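Local coordinates for extracellular solute-binding protein, family 1 (Trichodesmium erythraeum IMS101, PDB 6G7N), which binds ferric iron and probably delivers it, as a periplasmic solute-binding protein, to an ABC transporter for uptake into the cell, at residues 4-9 and 30-35; 15-20 and 249-254; 50-55 and 237-242. All coordinates share one frame; numbering follows the deposited sequence.

Contact 1 of 3, residues 4-9 and 30-35; sequences NLYSSR and NLIEGK
Strands 4-7 and 30-33 run parallel in one sheet, their axes 4.7 Å apart and 25° from parallel, and Leu-5 to Leu-31 and Tyr-6 to Ile-32 are paired in register. The backbone ladder is Leu-5 N to Asn-30 O, Ile-32 N to Leu-5 O and Ser-7 N to Ile-32 O. Asn-4, Tyr-6, Asn-30 and Ile-32 share one face of the sheet. There Ile-32 covers one face of the Tyr-6 ring. Ile-32 CG2 is 4.0 Å from the ring centroid, almost on the normal, a CH-pi contact. CB and CG1 of Ile-32 touch the CD1-CE1 side, with CB 3.7 Å from Tyr-6 CD1. Helix 36-46 also packs on this ring, and Tyr-6 OH bonds to Glu-46. The amides of Asn-4 and Asn-30 lie side by side, their planes 23° apart. Asn-30 ND2 gives a fairly straight bond of 3.1 Å to Asn-4 OD1. On the other face Leu-5 CD2 meets Leu-31 CD1 at 4.0 Å. CG anti to the backbone N in both leucines sets them side by side, and Tyr-18 of helix 15-25 packs on both. This is a beta-alpha-beta unit, with helix 15-25 as the crossover. At the end of the strand, Ser-7 OG accepts from Arg-9 N in an ST turn. A water donates to Ser-7 O and Glu-33 OE2. Ser-8 and Arg-9 of this polar turn line the pocket of the bound D-glutamic acid, and Arg-9 also touches the D-alanine. At the other end the Asn-4 amide is tied twice, OD1 by Asn-30 and ND2 by Pro-51 O, which would fix its rotation.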
ATOM      1  N   ASN A   4     -14.719  16.340   9.070  1.00 15.81           N
ATOM      2  CA  ASN A   4     -13.376  16.307   9.624  1.00 15.59           C
ATOM      3  C   ASN A   4     -12.665  15.053   9.136  1.00 15.14           C
ATOM      4  O   ASN A   4     -13.018  13.936   9.536  1.00 16.01           O
ATOM      5  CB  ASN A   4     -13.455  16.357  11.142  1.00 16.77           C
ATOM      6  CG  ASN A   4     -14.129  17.614  11.631  1.00 19.54           C
ATOM      7  OD1 ASN A   4     -13.771  18.706  11.209  1.00 24.05           O
ATOM      8  ND2 ASN A   4     -15.123  17.462  12.501  1.00 22.87           N
ATOM      9  N   LEU A   5     -11.675  15.278   8.271  1.00 14.29           N
ATOM     10  CA  LEU A   5     -10.862  14.217   7.671  1.00 14.14           C
ATOM     11  C   LEU A   5      -9.566  14.072   8.447  1.00 14.69           C
ATOM     12  O   LEU A   5      -8.741  14.992   8.437  1.00 15.68           O
ATOM     13  CB  LEU A   5     -10.570  14.601   6.232  1.00 14.09           C
ATOM     14  CG  LEU A   5      -9.599  13.699   5.464  1.00 14.16           C
ATOM     15  CD1 LEU A   5     -10.023  12.233   5.409  1.00 14.49           C
ATOM     16  CD2 LEU A   5      -9.321  14.234   4.057  1.00 14.87           C
ATOM     17  N   TYR A   6      -9.408  12.936   9.132  1.00 13.78           N
ATOM     18  CA  TYR A   6      -8.147  12.589   9.834  1.00 13.62           C
ATOM     19  C   TYR A   6      -7.382  11.674   8.877  1.00 13.91           C
ATOM     20  O   TYR A   6      -7.807  10.561   8.594  1.00 14.39           O
ATOM     21  CB  TYR A   6      -8.435  11.843  11.127  1.00 14.45           C
ATOM     22  CG  TYR A   6      -8.841  12.672  12.330  1.00 15.75           C
ATOM     23  CD1 TYR A   6      -9.746  13.723  12.233  1.00 16.41           C
ATOM     24  CD2 TYR A   6      -8.372  12.327  13.589  1.00 17.26           C
ATOM     25  CE1 TYR A   6     -10.135  14.439  13.360  1.00 19.18           C
ATOM     26  CE2 TYR A   6      -8.770  13.009  14.720  1.00 19.41           C
ATOM     27  CZ  TYR A   6      -9.646  14.070  14.613  1.00 19.38           C
ATOM     28  OH  TYR A   6     -10.042  14.734  15.759  1.00 24.61           O
ATOM     29  N   SER A   7      -6.265  12.153   8.335  1.00 13.68           N
ATOM     30  CA  SER A   7      -5.550  11.410   7.292  1.00 13.51           C
ATOM     31  C   SER A   7      -4.045  11.463   7.470  1.00 13.80           C
ATOM     32  O   SER A   7      -3.475  12.515   7.769  1.00 15.53           O
ATOM     33  CB  SER A   7      -5.885  11.961   5.913  1.00 14.22           C
ATOM     34  OG  SER A   7      -5.184  11.245   4.913  1.00 15.28           O
ATOM     35  N   SER A   8      -3.411  10.318   7.223  1.00 13.41           N
ATOM     36  CA  SER A   8      -1.952  10.252   7.067  1.00 14.67           C
ATOM     37  C   SER A   8      -1.478  10.275   5.601  1.00 14.67           C
ATOM     38  O   SER A   8      -0.282  10.162   5.320  1.00 18.84           O
ATOM     39  CB  SER A   8      -1.424   8.996   7.768  1.00 15.35           C
ATOM     40  OG  SER A   8      -1.859   7.819   7.113  1.00 16.08           O
ATOM     41  N   ARG A   9      -2.436  10.374   4.679  1.00 14.46           N
ATOM     42  CA  ARG A   9      -2.247  10.103   3.232  1.00 14.46           C
ATOM     43  C   ARG A   9      -2.455  11.348   2.362  1.00 15.02           C
ATOM     44  O   ARG A   9      -2.449  11.270   1.127  1.00 15.93           O
ATOM     45  CB  ARG A   9      -3.210   8.937   2.852  1.00 14.36           C
ATOM     46  CG  ARG A   9      -3.348   8.499   1.373  1.00 14.92           C
ATOM     47  CD  ARG A   9      -2.053   8.165   0.648  1.00 14.84           C
ATOM     48  NE  ARG A   9      -2.300   7.770  -0.737  1.00 14.39           N
ATOM     49  CZ  ARG A   9      -2.591   8.630  -1.706  1.00 14.02           C
ATOM     50  NH1 ARG A   9      -2.627   9.929  -1.481  1.00 14.17           N
ATOM     51  NH2 ARG A   9      -2.843   8.168  -2.931  1.00 13.78           N
ATOM     52  N   ASN A  30     -12.263  19.727   6.577  1.00 16.29           N
ATOM     53  CA  ASN A  30     -11.288  20.138   7.578  1.00 17.48           C
ATOM     54  C   ASN A  30     -10.279  19.000   7.712  1.00 16.35           C
ATOM     55  O   ASN A  30     -10.638  17.903   8.104  1.00 19.25           O
ATOM     56  CB  ASN A  30     -11.962  20.362   8.922  1.00 19.12           C
ATOM     57  CG  ASN A  30     -12.954  21.500   8.913  1.00 24.67           C
ATOM     58  OD1 ASN A  30     -12.750  22.518   8.250  1.00 27.95           O
ATOM     59  ND2 ASN A  30     -14.043  21.330   9.665  1.00 26.74           N
ATOM     60  N   LEU A  31      -9.018  19.276   7.397  1.00 17.56           N
ATOM     61  CA  LEU A  31      -7.958  18.277   7.409  1.00 17.36           C
ATOM     62  C   LEU A  31      -7.196  18.261   8.724  1.00 17.98           C
ATOM     63  O   LEU A  31      -6.687  19.315   9.138  1.00 20.10           O
ATOM     64  CB  LEU A  31      -6.997  18.548   6.257  1.00 18.36           C
ATOM     65  CG  LEU A  31      -5.815  17.590   6.162  1.00 18.32           C
ATOM     66  CD1 LEU A  31      -6.220  16.176   5.765  1.00 19.15           C
ATOM     67  CD2 LEU A  31      -4.815  18.131   5.164  1.00 19.53           C
ATOM     68  N   ILE A  32      -7.109  17.086   9.351  1.00 17.23           N
ATOM     69  CA  ILE A  32      -6.270  16.826  10.521  1.00 17.14           C
ATOM     70  C   ILE A  32      -5.269  15.773  10.085  1.00 16.36           C
ATOM     71  O   ILE A  32      -5.648  14.713   9.654  1.00 17.36           O
ATOM     72  CB  ILE A  32      -7.130  16.314  11.714  1.00 19.85           C
ATOM     73  CG1 ILE A  32      -8.199  17.365  12.125  1.00 23.84           C
ATOM     74  CG2 ILE A  32      -6.273  15.911  12.901  1.00 21.97           C
ATOM     75  CD1 ILE A  32      -7.688  18.732  12.462  1.00 28.38           C
ATOM     76  N   GLU A  33      -3.983  16.078  10.175  1.00 18.99           N
ATOM     77  CA  GLU A  33      -2.963  15.139   9.771  1.00 18.38           C
ATOM     78  C   GLU A  33      -2.248  14.489  10.926  1.00 18.73           C
ATOM     79  O   GLU A  33      -2.188  15.034  12.038  1.00 22.42           O
ATOM     80  CB  GLU A  33      -1.961  15.832   8.850  1.00 19.42           C
ATOM     81  CG  GLU A  33      -2.539  16.361   7.554  1.00 21.14           C
ATOM     82  CD  GLU A  33      -1.459  16.865   6.627  1.00 22.32           C
ATOM     83  OE1 GLU A  33      -1.153  18.082   6.669  1.00 25.92           O
ATOM     84  OE2 GLU A  33      -0.874  16.047   5.877  1.00 23.74           O
ATOM     85  N   GLY A  34      -1.594  13.377  10.611  1.00 19.68           N
ATOM     86  CA  GLY A  34      -0.761  12.677  11.575  1.00 19.85           C
ATOM     87  C   GLY A  34      -0.274  11.390  10.956  1.00 18.19           C
ATOM     88  O   GLY A  34      -0.735  11.010   9.903  1.00 20.40           O
ATOM     89  N   LYS A  35       0.640  10.693  11.619  1.00 19.32           N
ATOM     90  CA  LYS A  35       1.035   9.375  11.155  1.00 20.08           C
ATOM     91  C   LYS A  35      -0.130   8.420  11.441  1.00 19.78           C
ATOM     92  O   LYS A  35      -0.918   8.631  12.363  1.00 19.49           O
ATOM     93  CB  LYS A  35       2.332   8.938  11.832  1.00 24.35           C
ATOM     94  CG  LYS A  35       3.503   9.902  11.594  1.00 29.27           C
ATOM     95  CD  LYS A  35       3.983   9.975  10.141  1.00 34.88           C
ATOM     96  CE  LYS A  35       5.157  10.938   9.963  1.00 42.00           C
ATOM     97  NZ  LYS A  35       5.967  10.656   8.738  1.00 46.11           N
TER
HETATM   98  O   HOH W   1      -1.622  13.371   5.834  1.00 20.17           O

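Contact 2 of 3, residues 15-20 and 249-254; sequences QALYDS and IKFLEY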
ATOM      1  N   GLN A  15      -5.767  18.942  -2.375  1.00 15.58           N
ATOM      2  CA  GLN A  15      -6.664  20.123  -2.199  1.00 15.16           C
ATOM      3  C   GLN A  15      -7.659  20.319  -3.364  1.00 16.88           C
ATOM      4  O   GLN A  15      -8.797  20.719  -3.147  1.00 17.07           O
ATOM      5  CB  GLN A  15      -5.859  21.394  -1.983  1.00 17.44           C
ATOM      6  CG  GLN A  15      -6.719  22.557  -1.491  1.00 18.56           C
ATOM      7  CD  GLN A  15      -7.337  22.303  -0.131  1.00 18.95           C
ATOM      8  OE1 GLN A  15      -6.643  21.910   0.782  1.00 21.33           O
ATOM      9  NE2 GLN A  15      -8.657  22.491   0.003  1.00 20.26           N
ATOM     10  N   ALA A  16      -7.267  19.905  -4.572  1.00 17.45           N
ATOM     11  CA  ALA A  16      -8.197  19.943  -5.733  1.00 18.42           C
ATOM     12  C   ALA A  16      -9.407  19.032  -5.540  1.00 18.08           C
ATOM     13  O   ALA A  16     -10.514  19.367  -5.922  1.00 19.70           O
ATOM     14  CB  ALA A  16      -7.476  19.590  -7.029  1.00 21.29           C
ATOM     15  N   LEU A  17      -9.169  17.882  -4.920  1.00 18.12           N
ATOM     16  CA  LEU A  17     -10.223  16.979  -4.640  0.50 17.29           C
ATOM     17  C   LEU A  17     -11.164  17.576  -3.570  1.00 15.16           C
ATOM     18  O   LEU A  17     -12.379  17.514  -3.739  1.00 16.05           O
ATOM     19  CB  LEU A  17      -9.536  15.674  -4.247  0.50 19.96           C
ATOM     20  CG  LEU A  17     -10.354  14.451  -4.108  0.50 19.73           C
ATOM     21  CD1 LEU A  17      -9.498  13.245  -4.400  0.50 17.82           C
ATOM     22  CD2 LEU A  17     -10.876  14.433  -2.686  0.50 18.31           C
ATOM     23  N   TYR A  18     -10.600  18.164  -2.512  1.00 14.69           N
ATOM     24  CA  TYR A  18     -11.455  18.693  -1.458  1.00 14.86           C
ATOM     25  C   TYR A  18     -12.303  19.832  -2.026  1.00 14.57           C
ATOM     26  O   TYR A  18     -13.476  19.919  -1.746  1.00 16.07           O
ATOM     27  CB  TYR A  18     -10.645  19.188  -0.251  1.00 14.95           C
ATOM     28  CG  TYR A  18      -9.655  18.192   0.329  1.00 14.96           C
ATOM     29  CD1 TYR A  18      -9.792  16.811   0.184  1.00 15.65           C
ATOM     30  CD2 TYR A  18      -8.542  18.666   1.004  1.00 15.58           C
ATOM     31  CE1 TYR A  18      -8.847  15.939   0.683  1.00 15.59           C
ATOM     32  CE2 TYR A  18      -7.592  17.808   1.522  1.00 16.53           C
ATOM     33  CZ  TYR A  18      -7.739  16.445   1.353  1.00 15.83           C
ATOM     34  OH  TYR A  18      -6.785  15.560   1.842  1.00 16.20           O
ATOM     35  N   ASP A  19     -11.684  20.699  -2.818  1.00 13.86           N
ATOM     36  CA  ASP A  19     -12.407  21.838  -3.391  1.00 14.27           C
ATOM     37  C   ASP A  19     -13.517  21.412  -4.346  1.00 14.28           C
ATOM     38  O   ASP A  19     -14.589  21.992  -4.331  1.00 15.29           O
ATOM     39  CB  ASP A  19     -11.415  22.775  -4.076  1.00 16.14           C
ATOM     40  CG  ASP A  19     -10.492  23.524  -3.077  1.00 18.03           C
ATOM     41  OD1 ASP A  19     -10.707  23.431  -1.855  1.00 22.20           O
ATOM     42  OD2 ASP A  19      -9.537  24.137  -3.533  1.00 23.86           O
ATOM     43  N   SER A  20     -13.278  20.388  -5.155  1.00 14.55           N
ATOM     44  CA  SER A  20     -14.318  19.857  -6.025  1.00 14.41           C
ATOM     45  C   SER A  20     -15.453  19.248  -5.220  1.00 14.21           C
ATOM     46  O   SER A  20     -16.644  19.468  -5.530  1.00 15.20           O
ATOM     47  CB  SER A  20     -13.714  18.855  -6.985  1.00 15.92           C
ATOM     48  OG  SER A  20     -14.746  18.312  -7.783  1.00 18.97           O
ATOM     49  N   ILE A 249     -20.111   9.767   4.288  1.00 12.43           N
ATOM     50  CA  ILE A 249     -20.463   8.826   3.209  1.00 12.10           C
ATOM     51  C   ILE A 249     -20.353   9.524   1.859  1.00 12.27           C
ATOM     52  O   ILE A 249     -19.828   8.952   0.891  1.00 13.04           O
ATOM     53  CB  ILE A 249     -21.859   8.227   3.443  1.00 13.69           C
ATOM     54  CG1 ILE A 249     -21.884   7.357   4.717  1.00 14.70           C
ATOM     55  CG2 ILE A 249     -22.287   7.433   2.218  1.00 14.85           C
ATOM     56  CD1 ILE A 249     -23.288   7.003   5.161  1.00 16.28           C
ATOM     57  N   LYS A 250     -20.853  10.771   1.768  1.00 12.31           N
ATOM     58  CA  LYS A 250     -20.735  11.517   0.498  1.00 12.47           C
ATOM     59  C   LYS A 250     -19.281  11.656   0.075  1.00 11.06           C
ATOM     60  O   LYS A 250     -18.976  11.603  -1.142  1.00 11.78           O
ATOM     61  CB  LYS A 250     -21.377  12.898   0.605  1.00 13.35           C
ATOM     62  CG  LYS A 250     -22.901  12.898   0.621  1.00 15.94           C
ATOM     63  CD  LYS A 250     -23.458  14.323   0.626  1.00 19.02           C
ATOM     64  CE  LYS A 250     -24.989  14.360   0.583  1.00 21.77           C
ATOM     65  NZ  LYS A 250     -25.530  15.744   0.472  1.00 26.13           N
ATOM     66  N   PHE A 251     -18.392  11.883   1.031  1.00 11.12           N
ATOM     67  CA  PHE A 251     -16.980  12.016   0.697  1.00 11.10           C
ATOM     68  C   PHE A 251     -16.404  10.711   0.155  1.00 11.27           C
ATOM     69  O   PHE A 251     -15.737  10.737  -0.904  1.00 10.97           O
ATOM     70  CB  PHE A 251     -16.202  12.504   1.919  1.00 12.05           C
ATOM     71  CG  PHE A 251     -14.757  12.799   1.612  1.00 12.40           C
ATOM     72  CD1 PHE A 251     -14.408  13.883   0.830  1.00 13.30           C
ATOM     73  CD2 PHE A 251     -13.741  11.988   2.086  1.00 12.44           C
ATOM     74  CE1 PHE A 251     -13.088  14.172   0.518  1.00 14.48           C
ATOM     75  CE2 PHE A 251     -12.411  12.269   1.798  1.00 12.97           C
ATOM     76  CZ  PHE A 251     -12.085  13.359   1.022  1.00 14.60           C
ATOM     77  N   LEU A 252     -16.660   9.596   0.827  1.00 11.22           N
ATOM     78  CA  LEU A 252     -16.166   8.320   0.296  1.00 10.87           C
ATOM     79  C   LEU A 252     -16.707   8.038  -1.095  1.00 10.72           C
ATOM     80  O   LEU A 252     -15.977   7.580  -1.988  1.00 10.91           O
ATOM     81  CB  LEU A 252     -16.492   7.166   1.238  1.00 11.38           C
ATOM     82  CG  LEU A 252     -15.922   7.243   2.662  1.00 13.37           C
ATOM     83  CD1 LEU A 252     -16.138   5.911   3.332  1.00 14.82           C
ATOM     84  CD2 LEU A 252     -14.432   7.648   2.669  1.00 13.43           C
ATOM     85  N   GLU A 253     -17.993   8.307  -1.301  1.00 10.75           N
ATOM     86  CA  GLU A 253     -18.580   8.075  -2.623  1.00 11.00           C
ATOM     87  C   GLU A 253     -17.945   8.988  -3.667  1.00 10.82           C
ATOM     88  O   GLU A 253     -17.689   8.564  -4.797  1.00 11.78           O
ATOM     89  CB  GLU A 253     -20.079   8.236  -2.575  1.00 11.52           C
ATOM     90  CG  GLU A 253     -20.749   7.118  -1.806  1.00 11.95           C
ATOM     91  CD  GLU A 253     -22.264   7.217  -1.691  1.00 14.75           C
ATOM     92  OE1 GLU A 253     -22.821   8.324  -1.816  1.00 20.71           O
ATOM     93  OE2 GLU A 253     -22.900   6.175  -1.393  1.00 16.19           O
ATOM     94  N   TYR A 254     -17.692  10.250  -3.317  1.00 10.62           N
ATOM     95  CA  TYR A 254     -17.017  11.148  -4.239  1.00 10.92           C
ATOM     96  C   TYR A 254     -15.649  10.611  -4.659  1.00 10.62           C
ATOM     97  O   TYR A 254     -15.255  10.730  -5.825  1.00 10.81           O
ATOM     98  CB  TYR A 254     -16.914  12.539  -3.595  1.00 11.59           C
ATOM     99  CG  TYR A 254     -15.953  13.421  -4.334  1.00 12.78           C
ATOM    100  CD1 TYR A 254     -16.254  13.960  -5.578  1.00 15.66           C
ATOM    101  CD2 TYR A 254     -14.664  13.636  -3.827  1.00 14.48           C
ATOM    102  CE1 TYR A 254     -15.303  14.712  -6.271  1.00 18.12           C
ATOM    103  CE2 TYR A 254     -13.736  14.359  -4.510  1.00 17.25           C
ATOM    104  CZ  TYR A 254     -14.042  14.886  -5.727  1.00 17.38           C
ATOM    105  OH  TYR A 254     -13.059  15.557  -6.433  1.00 22.37           O
TER
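Leu-17 of helix 15-25 brings CD2 to the Phe-251 and Tyr-254 rings of helix 245-255. The axes of the two helical segments approach to 11.3 Å, with 123° between their directions, so long side chains bridge the distance. The tight part is at Leu-17 and Tyr-254, whose side chains run antiparallel alongside one another. Leu-17 CD2 lies at the edge of the tyrosine ring, in its plane, 3.4 Å from CE2. Leu-17 has a second conformer, so the tightness at CE2 may hold for one conformer alone and is doubtful as a general feature. The same CD2 is 3.9 Å from Phe-251 CE1, and here the side chains lie roughly perpendicular. Tyr-254 CG is anti to the backbone N (chi1 166°), and the ring reaches on to Ser-20, where its OH is 3.4 Å from Ser-20 CB. Looser is the meeting of Tyr-18 CE1 with Phe-251 CZ, at 4.2 Å. The solvent side is polar: exposed Gln-15 and Asp-19 pair along their own helix, Gln-15 NE2 giving a bond of 2.9 Å to Asp-19 OD1 from above the carboxylate plane. Asp-19 points away from helix 245-255. Around the buried part, Ala-260 and Phe-264 of helix 258-266 pack on Leu-17, and Phe-21 meets Phe-251 edge-to-face. Tyr-18 bonds through OH to His-10 and touches Val-29 of strand 28-33, while Phe-251 touches Ile-3 of strand 2-7.

Contact 3 of 3, residues 50-55 and 237-242; sequences SPADVF and GVVKNA
Phe-55 and Gly-237 are joined backbone to backbone in an antiparallel pairing, with Val-54 and Val-238 the next pair, where strand 54-58 meets the end of strand 231-239 in the mixed sheet of this periplasmic binding protein fold. Val-54 and Val-238 form the non-hydrogen-bonded pair, with CA atoms 4.7 Å apart. Both side chains rise from the same face, and both have CG1 anti to the backbone N (chi1 176° and 178°). Each CG1 lies against a carbonyl oxygen of the other segment: Val-54 CG1 by Gly-237 O and Val-238 CG1 by Asp-53 O. Above this face both valines meet Ala-248 and Leu-252 of helix 245-255. Phe-55 and Gly-237 form the hydrogen-bonded pair, with bonds from Phe-55 N to Gly-237 O and Gly-237 N to Phe-55 O. The Phe-55 side chain starts on the other face and its ring leads away from Gly-237, toward Leu-39 and Ile-40 of helix 36-46. Val-239 points toward segment 50-55 and buries the most surface here. Its CG2 is 3.9 Å from Ala-52 CB and equally far from Phe-55 CB, so one methyl touches both residues. Its CB lies 3.4 Å from Ala-52 O. Ile-43 of helix 36-46 packs on the same valine. From Val-239 to Ala-242 the chain makes a type I turn, closed by Ala-242 N to Val-239 O. Ser-50 OG accepts from Ala-52 N in an ST turn and also bonds to Glu-46. The Asp-53 carboxylate is shared: OD2 takes the backbone N of Asn-4, and OD1 takes that of Asn-244. OD1 also lies 3.4 Å from Ala-242 CB. Val-239 N bonds to Asp-53 O at 2.9 Å, nearly straight at N-H (174°), but from above the carbonyl plane.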
ATOM      1  N   SER A  50     -14.730  12.392  19.935  1.00 23.67           N
ATOM      2  CA  SER A  50     -13.940  12.698  18.739  1.00 21.60           C
ATOM      3  C   SER A  50     -14.759  13.428  17.660  1.00 20.11           C
ATOM      4  O   SER A  50     -15.863  12.985  17.306  1.00 22.89           O
ATOM      5  CB  SER A  50     -13.378  11.440  18.105  1.00 20.71           C
ATOM      6  OG  SER A  50     -12.529  11.794  17.017  1.00 20.50           O
ATOM      7  N   PRO A  51     -14.206  14.509  17.088  1.00 21.20           N
ATOM      8  CA  PRO A  51     -14.873  15.133  15.937  1.00 20.34           C
ATOM      9  C   PRO A  51     -14.617  14.409  14.609  1.00 18.67           C
ATOM     10  O   PRO A  51     -15.199  14.793  13.610  1.00 20.43           O
ATOM     11  CB  PRO A  51     -14.267  16.542  15.874  1.00 22.95           C
ATOM     12  CG  PRO A  51     -12.971  16.434  16.603  1.00 26.76           C
ATOM     13  CD  PRO A  51     -13.040  15.285  17.560  1.00 22.70           C
ATOM     14  N   ALA A  52     -13.764  13.391  14.590  1.00 17.38           N
ATOM     15  CA  ALA A  52     -13.394  12.769  13.322  1.00 15.45           C
ATOM     16  C   ALA A  52     -14.607  12.173  12.608  1.00 14.84           C
ATOM     17  O   ALA A  52     -15.422  11.459  13.194  1.00 15.91           O
ATOM     18  CB  ALA A  52     -12.329  11.700  13.541  1.00 16.85           C
ATOM     19  N   ASP A  53     -14.693  12.449  11.305  1.00 14.45           N
ATOM     20  CA  ASP A  53     -15.736  11.886  10.434  1.00 14.23           C
ATOM     21  C   ASP A  53     -15.208  10.777   9.532  1.00 13.33           C
ATOM     22  O   ASP A  53     -15.865   9.757   9.331  1.00 13.64           O
ATOM     23  CB  ASP A  53     -16.340  12.969   9.539  1.00 16.09           C
ATOM     24  CG  ASP A  53     -17.239  13.925  10.296  1.00 18.44           C
ATOM     25  OD1 ASP A  53     -18.235  13.433  10.894  1.00 20.66           O
ATOM     26  OD2 ASP A  53     -16.984  15.155  10.250  1.00 19.96           O
ATOM     27  N   VAL A  54     -14.056  11.028   8.915  1.00 13.17           N
ATOM     28  CA  VAL A  54     -13.408  10.075   7.987  1.00 12.73           C
ATOM     29  C   VAL A  54     -11.979   9.873   8.451  1.00 13.33           C
ATOM     30  O   VAL A  54     -11.296  10.844   8.815  1.00 14.20           O
ATOM     31  CB  VAL A  54     -13.418  10.617   6.546  1.00 12.89           C
ATOM     32  CG1 VAL A  54     -12.657   9.695   5.603  1.00 12.67           C
ATOM     33  CG2 VAL A  54     -14.836  10.822   6.061  1.00 14.71           C
ATOM     34  N   PHE A  55     -11.527   8.624   8.429  1.00 12.09           N
ATOM     35  CA  PHE A  55     -10.123   8.259   8.721  1.00 12.55           C
ATOM     36  C   PHE A  55      -9.553   7.674   7.423  1.00 11.88           C
ATOM     37  O   PHE A  55     -10.143   6.769   6.843  1.00 12.41           O
ATOM     38  CB  PHE A  55     -10.052   7.230   9.863  1.00 13.93           C
ATOM     39  CG  PHE A  55      -8.689   6.624  10.036  1.00 14.14           C
ATOM     40  CD1 PHE A  55      -7.612   7.404  10.437  1.00 15.78           C
ATOM     41  CD2 PHE A  55      -8.448   5.280   9.731  1.00 15.50           C
ATOM     42  CE1 PHE A  55      -6.354   6.873  10.557  1.00 17.58           C
ATOM     43  CE2 PHE A  55      -7.183   4.746   9.895  1.00 16.05           C
ATOM     44  CZ  PHE A  55      -6.141   5.543  10.306  1.00 16.39           C
ATOM     45  N   GLY A 237     -12.262   4.925   5.978  1.00 11.06           N
ATOM     46  CA  GLY A 237     -13.597   4.565   6.422  1.00 11.12           C
ATOM     47  C   GLY A 237     -14.235   5.695   7.212  1.00 11.67           C
ATOM     48  O   GLY A 237     -13.597   6.715   7.505  1.00 12.53           O
ATOM     49  N   VAL A 238     -15.522   5.501   7.503  1.00 11.68           N
ATOM     50  CA  VAL A 238     -16.294   6.440   8.346  1.00 11.78           C
ATOM     51  C   VAL A 238     -16.034   6.092   9.801  1.00 12.17           C
ATOM     52  O   VAL A 238     -16.124   4.925  10.225  1.00 12.79           O
ATOM     53  CB  VAL A 238     -17.772   6.392   7.978  1.00 12.42           C
ATOM     54  CG1 VAL A 238     -18.585   7.317   8.869  1.00 13.12           C
ATOM     55  CG2 VAL A 238     -17.954   6.790   6.518  1.00 13.14           C
ATOM     56  N   VAL A 239     -15.728   7.127  10.576  1.00 12.49           N
ATOM     57  CA  VAL A 239     -15.406   6.958  11.998  1.00 13.58           C
ATOM     58  C   VAL A 239     -16.653   6.645  12.830  1.00 13.96           C
ATOM     59  O   VAL A 239     -17.745   7.173  12.548  1.00 14.57           O
ATOM     60  CB  VAL A 239     -14.631   8.196  12.491  1.00 14.54           C
ATOM     61  CG1 VAL A 239     -14.369   8.169  13.987  1.00 15.31           C
ATOM     62  CG2 VAL A 239     -13.322   8.339  11.720  1.00 15.57           C
ATOM     63  N   LYS A 240     -16.480   5.832  13.877  1.00 15.13           N
ATOM     64  CA  LYS A 240     -17.572   5.336  14.709  1.00 16.56           C
ATOM     65  C   LYS A 240     -18.481   6.434  15.199  1.00 18.39           C
ATOM     66  O   LYS A 240     -19.712   6.304  15.098  1.00 21.64           O
ATOM     67  CB  LYS A 240     -17.009   4.546  15.878  1.00 19.32           C
ATOM     68  CG  LYS A 240     -18.088   4.009  16.815  1.00 24.06           C
ATOM     69  CD  LYS A 240     -17.568   2.977  17.785  1.00 31.18           C
ATOM     70  CE  LYS A 240     -17.599   1.583  17.195  1.00 36.83           C
ATOM     71  NZ  LYS A 240     -16.886   0.607  18.070  1.00 40.51           N
ATOM     72  N   ASN A 241     -17.922   7.520  15.698  1.00 17.54           N
ATOM     73  CA  ASN A 241     -18.862   8.523  16.242  1.00 20.94           C
ATOM     74  C   ASN A 241     -18.996   9.747  15.371  1.00 20.71           C
ATOM     75  O   ASN A 241     -19.340  10.801  15.858  1.00 21.64           O
ATOM     76  CB  ASN A 241     -18.553   8.870  17.701  1.00 23.03           C
ATOM     77  CG  ASN A 241     -18.536   7.644  18.597  1.00 25.27           C
ATOM     78  OD1 ASN A 241     -17.455   7.181  19.024  1.00 28.06           O
ATOM     79  ND2 ASN A 241     -19.715   7.083  18.862  1.00 25.36           N
ATOM     80  N   ALA A 242     -18.813   9.581  14.062  1.00 18.78           N
ATOM     81  CA  ALA A 242     -18.795  10.691  13.145  1.00 17.11           C
ATOM     82  C   ALA A 242     -19.924  11.681  13.420  1.00 18.48           C
ATOM     83  O   ALA A 242     -21.097  11.299  13.399  1.00 19.44           O
ATOM     84  CB  ALA A 242     -18.932  10.184  11.733  1.00 16.10           C
TER

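Overall arrangement
The three contacts lie together on one side of the chain's centre, their centres about 11 to 15 Å apart. Contacts 1 and 3 belong to the same mixed sheet, in which strand 2-7 lies between strands 28-33 and 54-58 and strand 231-239 follows. Contact 2 packs two helices on that sheet: Phe-251 touches Leu-5, and helix 245-255 also covers the valine face of contact 3. Along the chain contact 1 closes before contact 3 opens, while contact 2 alternates with contact 1 and spans contact 3. Residues 237-254 thus return to pack against residues 4-55, building one lobe whose loop after strand 2-7 reaches the ligand pocket.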